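Local coordinates for bacterial Pleckstrin homology domain-containing protein (Shewanella loihica PV-4, PDB 3DCX), which is of unknown function but adopts a bacterial pleckstrin-homology fold and assembles with further copies of itself, at residues F39-I47 against S58-I67; T77-K85 against L95-T103. All coordinates share one frame; numbering follows the deposited sequence.

Contact 1: F39-I47 against S58-I67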
loop_
_atom_site.group_PDB
_atom_site.type_symbol
_atom_site.label_atom_id
_atom_site.label_comp_id
_atom_site.label_asym_id
_atom_site.label_seq_id
_atom_site.Cartn_x
_atom_site.Cartn_y
_atom_site.Cartn_z
ATOM N N PHE A 39 -4.189 1.832 23.276
ATOM C CA PHE A 39 -4.333 2.869 22.251
ATOM C C PHE A 39 -3.361 3.970 22.542
ATOM O O PHE A 39 -3.458 4.625 23.579
ATOM C CB PHE A 39 -5.731 3.482 22.242
ATOM C CG PHE A 39 -6.811 2.523 21.923
ATOM C CD1 PHE A 39 -7.270 1.621 22.893
ATOM C CD2 PHE A 39 -7.407 2.528 20.670
ATOM C CE1 PHE A 39 -8.291 0.721 22.595
ATOM C CE2 PHE A 39 -8.431 1.633 20.358
ATOM C CZ PHE A 39 -8.873 0.737 21.312
ATOM N N THR A 40 -2.418 4.185 21.635
ATOM C CA THR A 40 -1.581 5.366 21.708
ATOM C C THR A 40 -2.096 6.410 20.702
ATOM O O THR A 40 -3.130 6.217 20.061
ATOM C CB THR A 40 -0.119 5.021 21.498
ATOM O OG1 THR A 40 0.216 5.089 20.092
ATOM C CG2 THR A 40 0.199 3.650 22.115
ATOM N N ASN A 41 -1.415 7.538 20.587
ATOM C CA ASN A 41 -1.761 8.471 19.511
ATOM C C ASN A 41 -1.208 8.080 18.113
ATOM O O ASN A 41 -1.475 8.770 17.140
ATOM C CB ASN A 41 -1.392 9.915 19.869
ATOM C CG ASN A 41 0.065 10.122 20.080
ATOM O OD1 ASN A 41 0.839 9.185 20.288
ATOM N ND2 ASN A 41 0.463 11.374 20.043
ATOM N N LYS A 42 -0.454 6.988 18.031
ATOM C CA LYS A 42 0.206 6.530 16.795
ATOM C C LYS A 42 -0.156 5.102 16.370
ATOM O O LYS A 42 -0.009 4.735 15.205
ATOM C CB LYS A 42 1.706 6.554 16.998
ATOM C CG LYS A 42 2.282 7.859 17.463
ATOM C CD LYS A 42 2.416 8.837 16.355
ATOM C CE LYS A 42 3.268 10.014 16.790
ATOM N NZ LYS A 42 2.767 11.235 16.150
ATOM N N ARG A 43 -0.563 4.280 17.321
ATOM C CA ARG A 43 -0.782 2.859 17.043
ATOM C C ARG A 43 -1.611 2.201 18.116
ATOM O O ARG A 43 -1.767 2.721 19.209
ATOM C CB ARG A 43 0.573 2.117 16.969
ATOM C CG ARG A 43 1.407 2.291 18.235
ATOM C CD ARG A 43 2.638 1.375 18.353
ATOM N NE ARG A 43 3.625 2.040 19.222
ATOM C CZ ARG A 43 4.844 1.593 19.495
ATOM N NH1 ARG A 43 5.283 0.423 19.027
ATOM N NH2 ARG A 43 5.647 2.325 20.260
ATOM N N LEU A 44 -2.088 1.002 17.814
ATOM C CA LEU A 44 -2.493 0.079 18.848
ATOM C C LEU A 44 -1.285 -0.789 19.166
ATOM O O LEU A 44 -0.525 -1.159 18.257
ATOM C CB LEU A 44 -3.628 -0.806 18.386
ATOM C CG LEU A 44 -4.782 -0.133 17.645
ATOM C CD1 LEU A 44 -5.690 -1.228 17.089
ATOM C CD2 LEU A 44 -5.550 0.830 18.529
ATOM N N ILE A 45 -1.107 -1.091 20.450
ATOM C CA ILE A 45 -0.186 -2.112 20.913
ATOM C C ILE A 45 -1.023 -3.251 21.509
ATOM O O ILE A 45 -1.824 -3.055 22.445
ATOM C CB ILE A 45 0.851 -1.568 21.913
ATOM C CG1 ILE A 45 1.554 -0.343 21.335
ATOM C CG2 ILE A 45 1.934 -2.666 22.250
ATOM C CD1 ILE A 45 2.424 0.435 22.363
ATOM N N LEU A 46 -0.885 -4.439 20.930
ATOM C CA LEU A 46 -1.601 -5.588 21.420
ATOM C C LEU A 46 -0.583 -6.470 22.123
ATOM O O LEU A 46 0.347 -6.980 21.500
ATOM C CB LEU A 46 -2.317 -6.337 20.288
ATOM C CG LEU A 46 -3.075 -5.546 19.212
ATOM C CD1 LEU A 46 -4.025 -6.484 18.505
ATOM C CD2 LEU A 46 -3.821 -4.358 19.774
ATOM N N ILE A 47 -0.742 -6.588 23.434
ATOM C CA ILE A 47 0.155 -7.376 24.283
ATOM C C ILE A 47 -0.503 -8.696 24.669
ATOM O O ILE A 47 -1.436 -8.716 25.481
ATOM C CB ILE A 47 0.523 -6.603 25.555
ATOM C CG1 ILE A 47 1.154 -5.249 25.185
ATOM C CG2 ILE A 47 1.456 -7.462 26.441
ATOM C CD1 ILE A 47 1.520 -4.357 26.361
ATOM N N SER A 58 4.060 -11.362 23.223
ATOM C CA SER A 58 4.209 -10.586 22.016
ATOM C C SER A 58 3.670 -9.172 22.157
ATOM O O SER A 58 2.664 -8.924 22.803
ATOM C CB SER A 58 3.573 -11.272 20.817
ATOM O OG SER A 58 2.255 -11.630 21.100
ATOM N N TYR A 59 4.369 -8.240 21.541
ATOM C CA TYR A 59 3.886 -6.874 21.398
ATOM C C TYR A 59 3.688 -6.639 19.903
ATOM O O TYR A 59 4.663 -6.552 19.151
ATOM C CB TYR A 59 4.910 -5.863 21.937
ATOM C CG TYR A 59 5.076 -5.750 23.445
ATOM C CD1 TYR A 59 4.817 -6.802 24.318
ATOM C CD2 TYR A 59 5.530 -4.568 23.991
ATOM C CE1 TYR A 59 5.000 -6.651 25.702
ATOM C CE2 TYR A 59 5.706 -4.404 25.333
ATOM C CZ TYR A 59 5.466 -5.437 26.190
ATOM O OH TYR A 59 5.677 -5.197 27.537
ATOM N N HIS A 60 2.428 -6.584 19.489
ATOM C CA HIS A 60 2.060 -6.333 18.116
ATOM C C HIS A 60 1.633 -4.870 17.998
ATOM O O HIS A 60 0.624 -4.451 18.582
ATOM C CB HIS A 60 0.940 -7.288 17.711
ATOM C CG HIS A 60 0.599 -7.238 16.259
ATOM N ND1 HIS A 60 -0.559 -7.781 15.756
ATOM C CD2 HIS A 60 1.219 -6.642 15.216
ATOM C CE1 HIS A 60 -0.615 -7.558 14.452
ATOM N NE2 HIS A 60 0.453 -6.865 14.101
ATOM N N SER A 61 2.406 -4.094 17.246
ATOM C CA SER A 61 2.057 -2.693 16.937
ATOM C C SER A 61 1.266 -2.575 15.642
ATOM O O SER A 61 1.718 -3.028 14.565
ATOM C CB SER A 61 3.309 -1.829 16.839
ATOM O OG SER A 61 4.025 -1.831 18.065
ATOM N N VAL A 62 0.082 -1.970 15.750
ATOM C CA VAL A 62 -0.738 -1.668 14.593
ATOM C C VAL A 62 -0.884 -0.160 14.461
ATOM O O VAL A 62 -1.722 0.430 15.157
ATOM C CB VAL A 62 -2.109 -2.329 14.648
ATOM C CG1 VAL A 62 -2.779 -2.184 13.257
ATOM C CG2 VAL A 62 -1.962 -3.785 15.037
ATOM N N PRO A 63 -0.055 0.467 13.607
ATOM C CA PRO A 63 -0.237 1.893 13.375
ATOM C C PRO A 63 -1.622 2.125 12.808
ATOM O O PRO A 63 -2.155 1.279 12.079
ATOM C CB PRO A 63 0.864 2.246 12.364
ATOM C CG PRO A 63 1.866 1.135 12.484
ATOM C CD PRO A 63 1.067 -0.073 12.821
ATOM N N TYR A 64 -2.214 3.255 13.146
ATOM C CA TYR A 64 -3.567 3.535 12.705
ATOM C C TYR A 64 -3.631 3.587 11.195
ATOM O O TYR A 64 -4.624 3.198 10.605
ATOM C CB TYR A 64 -4.076 4.825 13.322
ATOM C CG TYR A 64 -4.312 4.712 14.802
ATOM C CD1 TYR A 64 -5.401 4.014 15.314
ATOM C CD2 TYR A 64 -3.450 5.315 15.694
ATOM C CE1 TYR A 64 -5.624 3.929 16.699
ATOM C CE2 TYR A 64 -3.651 5.218 17.078
ATOM C CZ TYR A 64 -4.733 4.529 17.577
ATOM O OH TYR A 64 -4.911 4.468 18.955
ATOM N N LYS A 65 -2.543 4.016 10.561
ATOM C CA LYS A 65 -2.511 4.133 9.090
ATOM C C LYS A 65 -2.582 2.775 8.375
ATOM O O LYS A 65 -2.867 2.720 7.187
ATOM C CB LYS A 65 -1.310 4.969 8.633
ATOM C CG LYS A 65 0.033 4.451 9.092
ATOM C CD LYS A 65 1.055 5.566 9.383
ATOM C CE LYS A 65 2.368 4.987 9.982
ATOM N NZ LYS A 65 2.949 3.877 9.168
ATOM N N ALA A 66 -2.379 1.686 9.115
ATOM C CA ALA A 66 -2.497 0.315 8.572
ATOM C C ALA A 66 -3.928 -0.214 8.638
ATOM O O ALA A 66 -4.242 -1.268 8.069
ATOM C CB ALA A 66 -1.585 -0.623 9.346
ATOM N N ILE A 67 -4.787 0.471 9.386
ATOM C CA ILE A 67 -6.181 0.064 9.534
ATOM C C ILE A 67 -6.917 0.634 8.335
ATOM O O ILE A 67 -7.209 1.833 8.274
ATOM C CB ILE A 67 -6.821 0.569 10.849
ATOM C CG1 ILE A 67 -6.042 0.101 12.072
ATOM C CG2 ILE A 67 -8.215 0.070 10.964
ATOM C CD1 ILE A 67 -6.475 0.770 13.357
HETATM O O HOH W 1 0.262 -9.478 20.470
#
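The antiparallel hairpin of strands 43-50 and 56-63, part of the five-stranded sheet of this PH fold, pairs Leu44 with Val62 and Leu46 with His60, each pair exchanging two backbone N-H...O bonds. Beyond the ladder, Tyr64 reaches back across the turn at 40-43. Tyr64 OH donates to Thr40 O (2.7 Å) in the carbonyl plane, and this oxygen lies at the edge of the Tyr64 ring, while Leu44 CD2 lies 3.6 Å from Tyr64 CE1. A phenylalanine here would probably leave Thr40 O without this donor and the ring without the bond that ties it to the turn. On the face that carries Arg43, Ile45 and Ser61, Arg43 CG sits between its backbone N and carbonyl carbon (chi1 56°), and the extended chain carries Arg43 NH1 to Ser61 OG (2.8 Å), nearly in the guanidinium plane. At the far end Ile47 CG1 rides over the Tyr59 ring, 4.1 Å from its centroid. Arg43 NH2 forms a salt bridge with Glu24 and also bonds to Ile19 O. Phe115 of helix 105-116 meets the Tyr64 ring, strand 35-40 flanks 43-47, and a strand of the second subunit continues the sheet beyond residues 58-61.

Contact 2: T77-K85 against L95-T103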
loop_
_atom_site.group_PDB
_atom_site.type_symbol
_atom_site.label_atom_id
_atom_site.label_comp_id
_atom_site.label_asym_id
_atom_site.label_seq_id
_atom_site.Cartn_x
_atom_site.Cartn_y
_atom_site.Cartn_z
ATOM N N THR A 77 -28.220 -8.877 22.433
ATOM C CA THR A 77 -28.801 -9.032 23.775
ATOM C C THR A 77 -27.859 -8.451 24.832
ATOM O O THR A 77 -26.698 -8.162 24.535
ATOM C CB THR A 77 -29.071 -10.535 24.113
ATOM O OG1 THR A 77 -27.841 -11.271 24.131
ATOM C CG2 THR A 77 -30.013 -11.168 23.090
ATOM N N PHE A 78 -28.348 -8.286 26.061
ATOM C CA PHE A 78 -27.489 -7.833 27.166
ATOM C C PHE A 78 -26.365 -8.827 27.464
ATOM O O PHE A 78 -25.285 -8.440 27.890
ATOM C CB PHE A 78 -28.304 -7.580 28.438
ATOM C CG PHE A 78 -27.460 -7.243 29.635
ATOM C CD1 PHE A 78 -26.862 -5.994 29.750
ATOM C CD2 PHE A 78 -27.249 -8.172 30.643
ATOM C CE1 PHE A 78 -26.078 -5.674 30.846
ATOM C CE2 PHE A 78 -26.460 -7.848 31.745
ATOM C CZ PHE A 78 -25.871 -6.603 31.841
ATOM N N ASP A 79 -26.626 -10.104 27.213
ATOM C CA ASP A 79 -25.671 -11.179 27.463
ATOM C C ASP A 79 -24.497 -11.164 26.478
ATOM O O ASP A 79 -23.438 -11.695 26.775
ATOM C CB ASP A 79 -26.410 -12.533 27.426
ATOM C CG ASP A 79 -27.619 -12.570 28.383
ATOM O OD1 ASP A 79 -27.422 -12.473 29.622
ATOM O OD2 ASP A 79 -28.773 -12.695 27.896
HETATM N N MSE A 80 -24.674 -10.531 25.320
HETATM C CA MSE A 80 -23.621 -10.450 24.301
HETATM C C MSE A 80 -22.957 -9.071 24.269
HETATM O O MSE A 80 -23.548 -8.074 24.678
HETATM C CB MSE A 80 -24.214 -10.742 22.920
HETATM C CG MSE A 80 -24.769 -12.156 22.763
HETATM SE SE MSE A 80 -23.337 -13.471 22.607
HETATM C CE MSE A 80 -22.620 -12.889 20.823
ATOM N N ASP A 81 -21.738 -9.029 23.735
ATOM C CA ASP A 81 -20.980 -7.779 23.582
ATOM C C ASP A 81 -20.938 -7.326 22.131
ATOM O O ASP A 81 -21.057 -8.144 21.212
ATOM C CB ASP A 81 -19.556 -7.989 24.087
ATOM C CG ASP A 81 -19.513 -8.316 25.563
ATOM O OD1 ASP A 81 -20.333 -7.712 26.308
ATOM O OD2 ASP A 81 -18.675 -9.168 25.973
ATOM N N ALA A 82 -20.771 -6.021 21.930
ATOM C CA ALA A 82 -20.543 -5.473 20.583
ATOM C C ALA A 82 -19.199 -5.975 20.096
ATOM O O ALA A 82 -18.333 -6.319 20.902
ATOM C CB ALA A 82 -20.572 -3.926 20.576
ATOM N N GLU A 83 -19.039 -6.029 18.776
ATOM C CA GLU A 83 -17.836 -6.582 18.156
ATOM C C GLU A 83 -17.140 -5.527 17.318
ATOM O O GLU A 83 -17.797 -4.817 16.562
ATOM C CB GLU A 83 -18.233 -7.742 17.262
ATOM C CG GLU A 83 -17.185 -8.797 17.119
ATOM C CD GLU A 83 -17.690 -9.961 16.300
ATOM O OE1 GLU A 83 -17.808 -9.807 15.062
ATOM O OE2 GLU A 83 -17.962 -11.015 16.900
ATOM N N LEU A 84 -15.823 -5.421 17.471
ATOM C CA LEU A 84 -14.997 -4.548 16.632
ATOM C C LEU A 84 -14.195 -5.425 15.669
ATOM O O LEU A 84 -13.527 -6.363 16.099
ATOM C CB LEU A 84 -14.046 -3.700 17.488
ATOM C CG LEU A 84 -12.983 -2.786 16.847
ATOM C CD1 LEU A 84 -13.648 -1.582 16.183
ATOM C CD2 LEU A 84 -11.966 -2.317 17.883
ATOM N N LYS A 85 -14.312 -5.139 14.373
ATOM C CA LYS A 85 -13.497 -5.753 13.343
ATOM C C LYS A 85 -12.536 -4.683 12.800
ATOM O O LYS A 85 -12.958 -3.564 12.445
ATOM C CB LYS A 85 -14.363 -6.276 12.207
ATOM C CG LYS A 85 -15.460 -7.260 12.629
ATOM C CD LYS A 85 -16.116 -7.873 11.387
ATOM C CE LYS A 85 -16.826 -9.173 11.725
ATOM N NZ LYS A 85 -17.768 -9.554 10.639
ATOM N N LEU A 95 -8.860 -8.539 12.398
ATOM C CA LEU A 95 -8.691 -8.760 13.820
ATOM C C LEU A 95 -10.050 -8.455 14.457
ATOM O O LEU A 95 -10.578 -7.364 14.286
ATOM C CB LEU A 95 -7.575 -7.851 14.337
ATOM C CG LEU A 95 -7.273 -7.756 15.828
ATOM C CD1 LEU A 95 -6.930 -9.099 16.417
ATOM C CD2 LEU A 95 -6.115 -6.777 16.025
ATOM N N VAL A 96 -10.647 -9.445 15.122
ATOM C CA VAL A 96 -11.972 -9.307 15.705
ATOM C C VAL A 96 -11.861 -9.273 17.250
ATOM O O VAL A 96 -11.253 -10.147 17.877
ATOM C CB VAL A 96 -12.898 -10.425 15.229
ATOM C CG1 VAL A 96 -14.309 -10.229 15.771
ATOM C CG2 VAL A 96 -12.926 -10.469 13.726
ATOM N N LYS A 97 -12.399 -8.222 17.850
ATOM C CA LYS A 97 -12.280 -8.036 19.298
ATOM C C LYS A 97 -13.647 -7.746 19.914
ATOM O O LYS A 97 -14.435 -6.965 19.369
ATOM C CB LYS A 97 -11.259 -6.939 19.607
ATOM C CG LYS A 97 -9.805 -7.315 19.266
ATOM C CD LYS A 97 -9.193 -8.359 20.221
ATOM C CE LYS A 97 -8.186 -7.719 21.187
ATOM N NZ LYS A 97 -7.462 -8.653 22.120
ATOM N N GLU A 98 -13.955 -8.441 21.012
ATOM C CA GLU A 98 -15.182 -8.173 21.761
ATOM C C GLU A 98 -15.002 -6.904 22.536
ATOM O O GLU A 98 -13.991 -6.736 23.228
ATOM C CB GLU A 98 -15.508 -9.291 22.757
ATOM C CG GLU A 98 -16.491 -10.320 22.248
ATOM C CD GLU A 98 -16.699 -11.441 23.262
ATOM O OE1 GLU A 98 -16.975 -11.138 24.459
ATOM O OE2 GLU A 98 -16.562 -12.622 22.854
ATOM N N LEU A 99 -15.972 -6.002 22.403
ATOM C CA LEU A 99 -15.981 -4.785 23.174
ATOM C C LEU A 99 -16.644 -5.113 24.507
ATOM O O LEU A 99 -17.826 -4.842 24.710
ATOM C CB LEU A 99 -16.701 -3.664 22.410
ATOM C CG LEU A 99 -16.007 -3.227 21.103
ATOM C CD1 LEU A 99 -16.760 -2.136 20.352
ATOM C CD2 LEU A 99 -14.538 -2.816 21.337
ATOM N N LYS A 100 -15.851 -5.711 25.397
ATOM C CA LYS A 100 -16.363 -6.290 26.646
ATOM C C LYS A 100 -16.947 -5.242 27.575
ATOM O O LYS A 100 -16.580 -4.063 27.512
ATOM C CB LYS A 100 -15.270 -7.067 27.370
ATOM C CG LYS A 100 -14.740 -8.197 26.539
ATOM C CD LYS A 100 -13.551 -8.876 27.155
ATOM C CE LYS A 100 -13.157 -10.062 26.300
ATOM N NZ LYS A 100 -14.324 -10.985 26.114
ATOM N N LYS A 101 -17.885 -5.683 28.412
ATOM C CA LYS A 101 -18.443 -4.832 29.462
ATOM C C LYS A 101 -17.297 -4.276 30.320
ATOM O O LYS A 101 -16.362 -4.996 30.708
ATOM C CB LYS A 101 -19.475 -5.587 30.300
ATOM C CG LYS A 101 -20.775 -5.816 29.532
ATOM C CD LYS A 101 -21.706 -6.762 30.252
ATOM C CE LYS A 101 -22.913 -7.104 29.389
ATOM N NZ LYS A 101 -22.511 -7.797 28.123
ATOM N N GLY A 102 -17.365 -2.974 30.562
ATOM C CA GLY A 102 -16.249 -2.242 31.121
ATOM C C GLY A 102 -15.491 -1.376 30.118
ATOM O O GLY A 102 -14.711 -0.506 30.523
ATOM N N THR A 103 -15.666 -1.606 28.815
ATOM C CA THR A 103 -14.976 -0.767 27.821
ATOM C C THR A 103 -15.839 0.465 27.505
ATOM O O THR A 103 -17.064 0.433 27.633
ATOM C CB THR A 103 -14.587 -1.532 26.508
ATOM O OG1 THR A 103 -15.750 -2.020 25.848
ATOM C CG2 THR A 103 -13.603 -2.709 26.774
HETATM O O HOH W 2 -18.328 -8.392 28.442
HETATM O O HOH W 3 -20.573 -4.288 24.154
#
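Lys101 runs extended as far as CE and then bends (chi4 62°), which brings its ammonium between two acceptors of the loop at 78-81. Phe78, with CG opposite its backbone N, turns one ring face to the same lysine. Lys101 NZ donates to Phe78 O (2.9 Å), nearly in line with the carbonyl bond, and forms a salt bridge with Asp81 OD1 (2.8 Å), which it meets on the syn side, 26° out of the carboxylate plane. Lys101 CE lies over the Phe78 ring, 4.0 Å from its centroid, as a CH-pi contact, and the ammonium farther out adds a cation-pi interaction. One residue thus joins the type I turn 77-80 to the type II turn 100-103.

The other carboxylate oxygen, Asp81 OD2, stands 3.0 Å from Glu98 OE1, with the two carboxylate planes 45° apart. A water bonded to Asp81 OD2 also accepts from Lys101 N. Farther along, strands 82-88 and 95-99 form an antiparallel hairpin: Leu84 and Lys97 exchange backbone bonds in a hydrogen-bonded pair. Near its end Leu99 N donates to Ala82 O, and a second water links Ala82 N to Leu99 O. Leu99 CD2 packs 4.0 Å from Leu84 CB, and both leucines also touch helix 105-116. Across the other face, Val96 CG1 presses against the Glu83 carboxylate carbon CD (3.4 Å).

The close approach of Asp81 and Glu98 would be costly if both are charged. Lys101 on one oxygen of Asp81, a salt bridge from Lys100 NZ to Glu98 OE1, whose hydrogen bond is weak, and the backbone N of Gly1, which donates to Glu98 and weakly to Asp81, probably offset that cost. Lys100 NZ also donates to Gly1 O, tying the chain's N-terminus to this hairpin end.

Overall arrangement
The two contacts follow one another along the chain, contact 1 closing before contact 2 opens, and each joins the strands of a beta hairpin. Contact 1 belongs to the five-stranded antiparallel sheet and contact 2 to the three-stranded one, on opposite sides of the chain's centre, with their own centres about 19 Å apart. They still meet directly: Leu46 CD1 packs 3.3 Å from Leu95 CD2. Helix 105-116 touches side chains of both contacts, consistent with the two sheets and C-terminal helix of a PH domain. Contact 1 also lies at a subunit interface, whereas contact 2 touches no other chain, so within the assembly only the first of the two hairpins contacts another subunit through these segments.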